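Local coordinates for protein nicotinate phosphoribosyltransferase (Porphyromonas gingivalis, PDB 2IM5) that probably joins nicotinate to the phosphoribosyl group of 5-phospho-alpha-D-ribose 1-diphosphate at the expense of ATP, making nicotinate ribonucleotide for NAD(+) biosynthesis, at residues 160-165 with 189-194; 175-180 with 201-206. All blocks are in the same frame, centred on the assembly; numbering follows the deposited sequence.

Contact 1 (160-165 with 189-194); sequences ATFSIF and ESLFGT
Two neighbouring parallel strands of a beta-alpha-beta unit meet here, Phe162 to Ile164 pairing with Leu191 to Thr194 at an angle of 25°. Phe162 is gripped through both backbone groups: its N donates to Ser190 O (2.9 Å), and its O accepts from Phe192 N (2.7 Å). Ile164 N donates to Gly193 O at 3.0 Å. Phe162, Leu191, Ile164 and Thr194 share one face of the sheet, where helix 173-186 covers Ile164 and Leu191, and Met155 of helix 141-157 touches Phe162. Phe162 CG sits between the backbone N and the carbonyl carbon (chi1 77°), and the ring takes Leu191 CA over one face, a CH-pi contact, while Ser190 OG, bonded to Ala187 O, lies in plane at its edge. Leucine suits its place because its CD1 branch bridges two neighbours, Phe162 CE1 at 3.7 Å and Ile164 CG1 at 4.0 Å. On the other face Ser163 OG, small enough to sit beside a ring, lies at the edge of Phe192, 3.4 Å from CD2, and is hydrogen-bonded to Ser208. A water links Ile164 O and Thr194 OG1. Parallel strands joined through a helix are the repeating element of the TIM-barrel-related domain of the NAPRTase family.

Contact 2 (175-180 with 201-206); sequences VEDRVT and HKHGLR
Asp177, on helix 173-186, holds two consecutive residues near the end of helix 197-203, one with each carboxylate oxygen. Its OD1 accepts from His203 NE2 at 2.7 Å; the oxygen lies in the plane of the imidazole, whereas the nitrogen stands 37° out of the carboxylate plane, and the two planes are 77° apart. On the solvent side OD2, through its syn lone pair, forms a salt bridge with Lys202 NZ, modelled doubtfully short at 2.5 Å. Lysine suits this exposed position because its extended chain carries NZ to the partly exposed Asp177. Lys202 CG lies over the face of the His203 ring. The tightly packed part, by contrast, is at buried Thr180. Chi1 of -61° puts OG1 beside the backbone N and leaves CG2 anti to it; this methyl presses on Leu205 CD1 at 3.5 Å, closer than usual for two carbons, and touches His203 CD2 at 3.7 Å. Thr180 OG1 donates to Glu176 O within its own helix, so threonine can present its methyl to the neighbour. Gly204, with positive phi, is first to leave helical geometry, in a Schellman motif, and Leu205 follows to meet Thr180. A carboxylate meeting both an ammonium and an imidazole N-H would tend to stay ionised and may favour a protonated histidine.

Helix 173-186 connects the two strands of contact 1 and supplies the first segment of contact 2, while 201-206 follows strand 191-194, so along the chain the segments alternate. The two centres lie 12 Å apart, and the contacts touch. Ile164 CD1 packs against Thr180 OG1 at 3.8 Å, packing strand 162-164 against the helix. After Leu205 the chain enters strand 206-207, where Arg206 O probably accepts from Thr194 N (3.0 Å), adding the outermost strand beside 191-194; the Arg206 side chain packs with NE 3.0 Å from Phe192 O and makes a cation-pi contact with the Phe192 ring. Contact 1 is thus the buried sheet interior and contact 2 the more exposed helical layer over it. His213, the predicted phosphohistidine, follows soon after Arg206 and is unmodified here.

Contact 1 (160-165 with 189-194)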
loop_
_atom_site.group_PDB
_atom_site.type_symbol
_atom_site.label_atom_id
_atom_site.label_comp_id
_atom_site.label_asym_id
_atom_site.label_seq_id
_atom_site.Cartn_x
_atom_site.Cartn_y
_atom_site.Cartn_z
ATOM N N ALA A 160 -7.778 -14.772 -14.127
ATOM C CA ALA A 160 -6.750 -14.301 -13.214
ATOM C C ALA A 160 -7.349 -13.283 -12.248
ATOM O O ALA A 160 -7.562 -12.122 -12.614
ATOM C CB ALA A 160 -5.601 -13.675 -14.003
ATOM N N THR A 161 -7.634 -13.726 -11.023
ATOM C CA THR A 161 -8.200 -12.853 -9.992
ATOM C C THR A 161 -7.225 -11.723 -9.684
ATOM O O THR A 161 -6.096 -11.978 -9.275
ATOM C CB THR A 161 -8.465 -13.628 -8.691
ATOM O OG1 THR A 161 -9.392 -14.683 -8.955
ATOM C CG2 THR A 161 -9.039 -12.702 -7.620
ATOM N N PHE A 162 -7.660 -10.482 -9.872
ATOM C CA PHE A 162 -6.784 -9.349 -9.612
ATOM C C PHE A 162 -7.511 -8.156 -9.010
ATOM O O PHE A 162 -8.735 -8.048 -9.098
ATOM C CB PHE A 162 -6.084 -8.923 -10.908
ATOM C CG PHE A 162 -6.962 -8.141 -11.852
ATOM C CD1 PHE A 162 -6.906 -6.748 -11.883
ATOM C CD2 PHE A 162 -7.857 -8.794 -12.691
ATOM C CE1 PHE A 162 -7.730 -6.017 -12.735
ATOM C CE2 PHE A 162 -8.686 -8.073 -13.547
ATOM C CZ PHE A 162 -8.623 -6.684 -13.569
ATOM N N SER A 163 -6.736 -7.268 -8.398
ATOM C CA SER A 163 -7.258 -6.057 -7.778
ATOM C C SER A 163 -6.442 -4.880 -8.294
ATOM O O SER A 163 -5.277 -5.043 -8.666
ATOM C CB SER A 163 -7.134 -6.130 -6.245
ATOM O OG SER A 163 -7.952 -7.145 -5.688
ATOM N N ILE A 164 -7.058 -3.702 -8.310
ATOM C CA ILE A 164 -6.397 -2.483 -8.768
ATOM C C ILE A 164 -5.705 -1.799 -7.582
ATOM O O ILE A 164 -6.373 -1.311 -6.669
ATOM C CB ILE A 164 -7.426 -1.507 -9.391
ATOM C CG1 ILE A 164 -8.211 -2.225 -10.494
ATOM C CG2 ILE A 164 -6.715 -0.268 -9.934
ATOM C CD1 ILE A 164 -9.385 -1.433 -11.042
ATOM N N PHE A 165 -4.372 -1.778 -7.607
ATOM C CA PHE A 165 -3.546 -1.172 -6.555
ATOM C C PHE A 165 -2.665 -0.046 -7.113
ATOM O O PHE A 165 -1.516 0.077 -6.694
ATOM C CB PHE A 165 -2.562 -2.198 -5.958
ATOM C CG PHE A 165 -3.188 -3.291 -5.142
ATOM C CD1 PHE A 165 -4.540 -3.287 -4.831
ATOM C CD2 PHE A 165 -2.388 -4.324 -4.651
ATOM C CE1 PHE A 165 -5.095 -4.299 -4.037
ATOM C CE2 PHE A 165 -2.926 -5.338 -3.860
ATOM C CZ PHE A 165 -4.284 -5.326 -3.552
ATOM N N GLU A 189 -15.631 -11.506 -13.819
ATOM C CA GLU A 189 -15.394 -11.896 -12.437
ATOM C C GLU A 189 -13.914 -11.864 -12.040
ATOM O O GLU A 189 -13.586 -11.972 -10.863
ATOM C CB GLU A 189 -15.967 -13.295 -12.187
ATOM C CG GLU A 189 -17.492 -13.369 -12.314
ATOM C CD GLU A 189 -18.032 -14.799 -12.242
ATOM O OE1 GLU A 189 -17.867 -15.463 -11.188
ATOM O OE2 GLU A 189 -18.623 -15.259 -13.245
ATOM N N SER A 190 -13.017 -11.707 -13.007
ATOM C CA SER A 190 -11.594 -11.682 -12.689
ATOM C C SER A 190 -11.213 -10.459 -11.845
ATOM O O SER A 190 -10.243 -10.495 -11.096
ATOM C CB SER A 190 -10.750 -11.719 -13.965
ATOM O OG SER A 190 -10.823 -10.494 -14.677
ATOM N N LEU A 191 -11.978 -9.383 -11.968
ATOM C CA LEU A 191 -11.715 -8.179 -11.186
ATOM C C LEU A 191 -12.254 -8.364 -9.769
ATOM O O LEU A 191 -13.458 -8.320 -9.547
ATOM C CB LEU A 191 -12.390 -6.962 -11.829
ATOM C CG LEU A 191 -12.293 -5.647 -11.046
ATOM C CD1 LEU A 191 -10.833 -5.216 -10.972
ATOM C CD2 LEU A 191 -13.150 -4.562 -11.718
ATOM N N PHE A 192 -11.364 -8.569 -8.808
ATOM C CA PHE A 192 -11.794 -8.754 -7.429
ATOM C C PHE A 192 -12.306 -7.441 -6.839
ATOM O O PHE A 192 -13.380 -7.389 -6.233
ATOM C CB PHE A 192 -10.642 -9.279 -6.576
ATOM C CG PHE A 192 -11.011 -9.480 -5.136
ATOM C CD1 PHE A 192 -11.810 -10.552 -4.754
ATOM C CD2 PHE A 192 -10.609 -8.564 -4.168
ATOM C CE1 PHE A 192 -12.204 -10.706 -3.429
ATOM C CE2 PHE A 192 -10.998 -8.709 -2.839
ATOM C CZ PHE A 192 -11.800 -9.783 -2.470
ATOM N N GLY A 193 -11.526 -6.380 -7.016
ATOM C CA GLY A 193 -11.918 -5.087 -6.487
ATOM C C GLY A 193 -10.801 -4.075 -6.639
ATOM O O GLY A 193 -9.882 -4.277 -7.431
ATOM N N THR A 194 -10.878 -2.988 -5.883
ATOM C CA THR A 194 -9.860 -1.948 -5.946
ATOM C C THR A 194 -9.459 -1.474 -4.555
ATOM O O THR A 194 -10.242 -1.546 -3.601
ATOM C CB THR A 194 -10.352 -0.727 -6.740
ATOM O OG1 THR A 194 -9.334 0.285 -6.743
ATOM C CG2 THR A 194 -11.611 -0.164 -6.107
HETATM O O HOH W 1 -6.466 1.677 -6.996
#

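Contact 2 (175-180 with 201-206)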
loop_
_atom_site.group_PDB
_atom_site.type_symbol
_atom_site.label_atom_id
_atom_site.label_comp_id
_atom_site.label_asym_id
_atom_site.label_seq_id
_atom_site.Cartn_x
_atom_site.Cartn_y
_atom_site.Cartn_z
ATOM N N VAL A 175 -7.769 9.400 -14.914
ATOM C CA VAL A 175 -7.300 8.191 -15.577
ATOM C C VAL A 175 -7.637 6.935 -14.751
ATOM O O VAL A 175 -8.137 5.949 -15.302
ATOM C CB VAL A 175 -5.784 8.248 -15.837
ATOM C CG1 VAL A 175 -5.273 6.881 -16.260
ATOM C CG2 VAL A 175 -5.484 9.287 -16.917
ATOM N N GLU A 176 -7.376 6.962 -13.442
ATOM C CA GLU A 176 -7.683 5.795 -12.612
ATOM C C GLU A 176 -9.186 5.526 -12.622
ATOM O O GLU A 176 -9.616 4.377 -12.663
ATOM C CB GLU A 176 -7.213 5.976 -11.156
ATOM C CG GLU A 176 -7.654 4.810 -10.253
ATOM C CD GLU A 176 -7.154 4.879 -8.793
ATOM O OE1 GLU A 176 -6.857 5.987 -8.277
ATOM O OE2 GLU A 176 -7.086 3.803 -8.154
ATOM N N ASP A 177 -9.974 6.594 -12.595
ATOM C CA ASP A 177 -11.428 6.481 -12.598
ATOM C C ASP A 177 -11.923 5.768 -13.854
ATOM O O ASP A 177 -12.684 4.807 -13.776
ATOM C CB ASP A 177 -12.058 7.874 -12.522
ATOM C CG ASP A 177 -13.554 7.831 -12.259
ATOM O OD1 ASP A 177 -14.204 6.825 -12.609
ATOM O OD2 ASP A 177 -14.091 8.813 -11.711
ATOM N N ARG A 178 -11.492 6.250 -15.015
ATOM C CA ARG A 178 -11.908 5.654 -16.283
ATOM C C ARG A 178 -11.384 4.230 -16.449
ATOM O O ARG A 178 -12.104 3.355 -16.922
ATOM C CB ARG A 178 -11.447 6.527 -17.456
ATOM C CG ARG A 178 -11.862 6.004 -18.828
ATOM C CD ARG A 178 -13.353 5.671 -18.872
ATOM N NE ARG A 178 -13.734 5.041 -20.134
ATOM C CZ ARG A 178 -14.900 4.432 -20.345
ATOM N NH1 ARG A 178 -15.806 4.364 -19.375
ATOM N NH2 ARG A 178 -15.159 3.890 -21.528
ATOM N N VAL A 179 -10.135 4.000 -16.062
ATOM C CA VAL A 179 -9.536 2.672 -16.167
ATOM C C VAL A 179 -10.321 1.667 -15.325
ATOM O O VAL A 179 -10.550 0.532 -15.753
ATOM C CB VAL A 179 -8.054 2.683 -15.703
ATOM C CG1 VAL A 179 -7.552 1.253 -15.491
ATOM C CG2 VAL A 179 -7.186 3.379 -16.756
ATOM N N THR A 180 -10.727 2.092 -14.130
ATOM C CA THR A 180 -11.501 1.238 -13.237
ATOM C C THR A 180 -12.844 0.919 -13.883
ATOM O O THR A 180 -13.319 -0.212 -13.827
ATOM C CB THR A 180 -11.756 1.937 -11.886
ATOM O OG1 THR A 180 -10.500 2.204 -11.256
ATOM C CG2 THR A 180 -12.609 1.059 -10.975
ATOM N N HIS A 201 -16.484 2.780 -4.128
ATOM C CA HIS A 201 -17.789 3.314 -3.777
ATOM C C HIS A 201 -18.495 3.758 -5.054
ATOM O O HIS A 201 -19.627 3.356 -5.330
ATOM C CB HIS A 201 -17.626 4.513 -2.841
ATOM C CG HIS A 201 -18.912 5.212 -2.517
ATOM N ND1 HIS A 201 -18.957 6.521 -2.090
ATOM C CD2 HIS A 201 -20.196 4.779 -2.537
ATOM C CE1 HIS A 201 -20.212 6.866 -1.861
ATOM N NE2 HIS A 201 -20.983 5.827 -2.124
ATOM N N LYS A 202 -17.805 4.582 -5.835
ATOM C CA LYS A 202 -18.345 5.110 -7.081
ATOM C C LYS A 202 -18.747 4.053 -8.114
ATOM O O LYS A 202 -19.807 4.162 -8.736
ATOM C CB LYS A 202 -17.336 6.068 -7.716
ATOM C CG LYS A 202 -17.763 6.590 -9.069
ATOM C CD LYS A 202 -16.864 7.717 -9.556
ATOM C CE LYS A 202 -17.305 8.180 -10.944
ATOM N NZ LYS A 202 -16.535 9.355 -11.407
ATOM N N HIS A 203 -17.909 3.039 -8.294
ATOM C CA HIS A 203 -18.180 2.005 -9.280
ATOM C C HIS A 203 -18.791 0.716 -8.742
ATOM O O HIS A 203 -18.909 -0.267 -9.474
ATOM C CB HIS A 203 -16.897 1.688 -10.047
ATOM C CG HIS A 203 -16.370 2.847 -10.833
ATOM N ND1 HIS A 203 -17.044 3.386 -11.907
ATOM C CD2 HIS A 203 -15.249 3.591 -10.680
ATOM C CE1 HIS A 203 -16.360 4.413 -12.383
ATOM N NE2 HIS A 203 -15.266 4.558 -11.656
ATOM N N GLY A 204 -19.178 0.724 -7.471
ATOM C CA GLY A 204 -19.802 -0.445 -6.872
ATOM C C GLY A 204 -18.934 -1.687 -6.870
ATOM O O GLY A 204 -19.396 -2.778 -7.196
ATOM N N LEU A 205 -17.671 -1.525 -6.502
ATOM C CA LEU A 205 -16.740 -2.639 -6.453
ATOM C C LEU A 205 -16.351 -2.919 -5.006
ATOM O O LEU A 205 -16.567 -2.089 -4.128
ATOM C CB LEU A 205 -15.477 -2.297 -7.250
ATOM C CG LEU A 205 -15.632 -1.996 -8.744
ATOM C CD1 LEU A 205 -14.296 -1.493 -9.291
ATOM C CD2 LEU A 205 -16.084 -3.255 -9.492
ATOM N N ARG A 206 -15.779 -4.094 -4.765
ATOM C CA ARG A 206 -15.309 -4.456 -3.436
ATOM C C ARG A 206 -13.999 -3.701 -3.203
ATOM O O ARG A 206 -13.283 -3.388 -4.160
ATOM C CB ARG A 206 -15.000 -5.955 -3.355
ATOM C CG ARG A 206 -16.201 -6.886 -3.343
ATOM C CD ARG A 206 -15.744 -8.327 -3.111
ATOM N NE ARG A 206 -15.060 -8.882 -4.277
ATOM C CZ ARG A 206 -15.675 -9.478 -5.295
ATOM N NH1 ARG A 206 -16.993 -9.611 -5.295
ATOM N NH2 ARG A 206 -14.976 -9.929 -6.326
#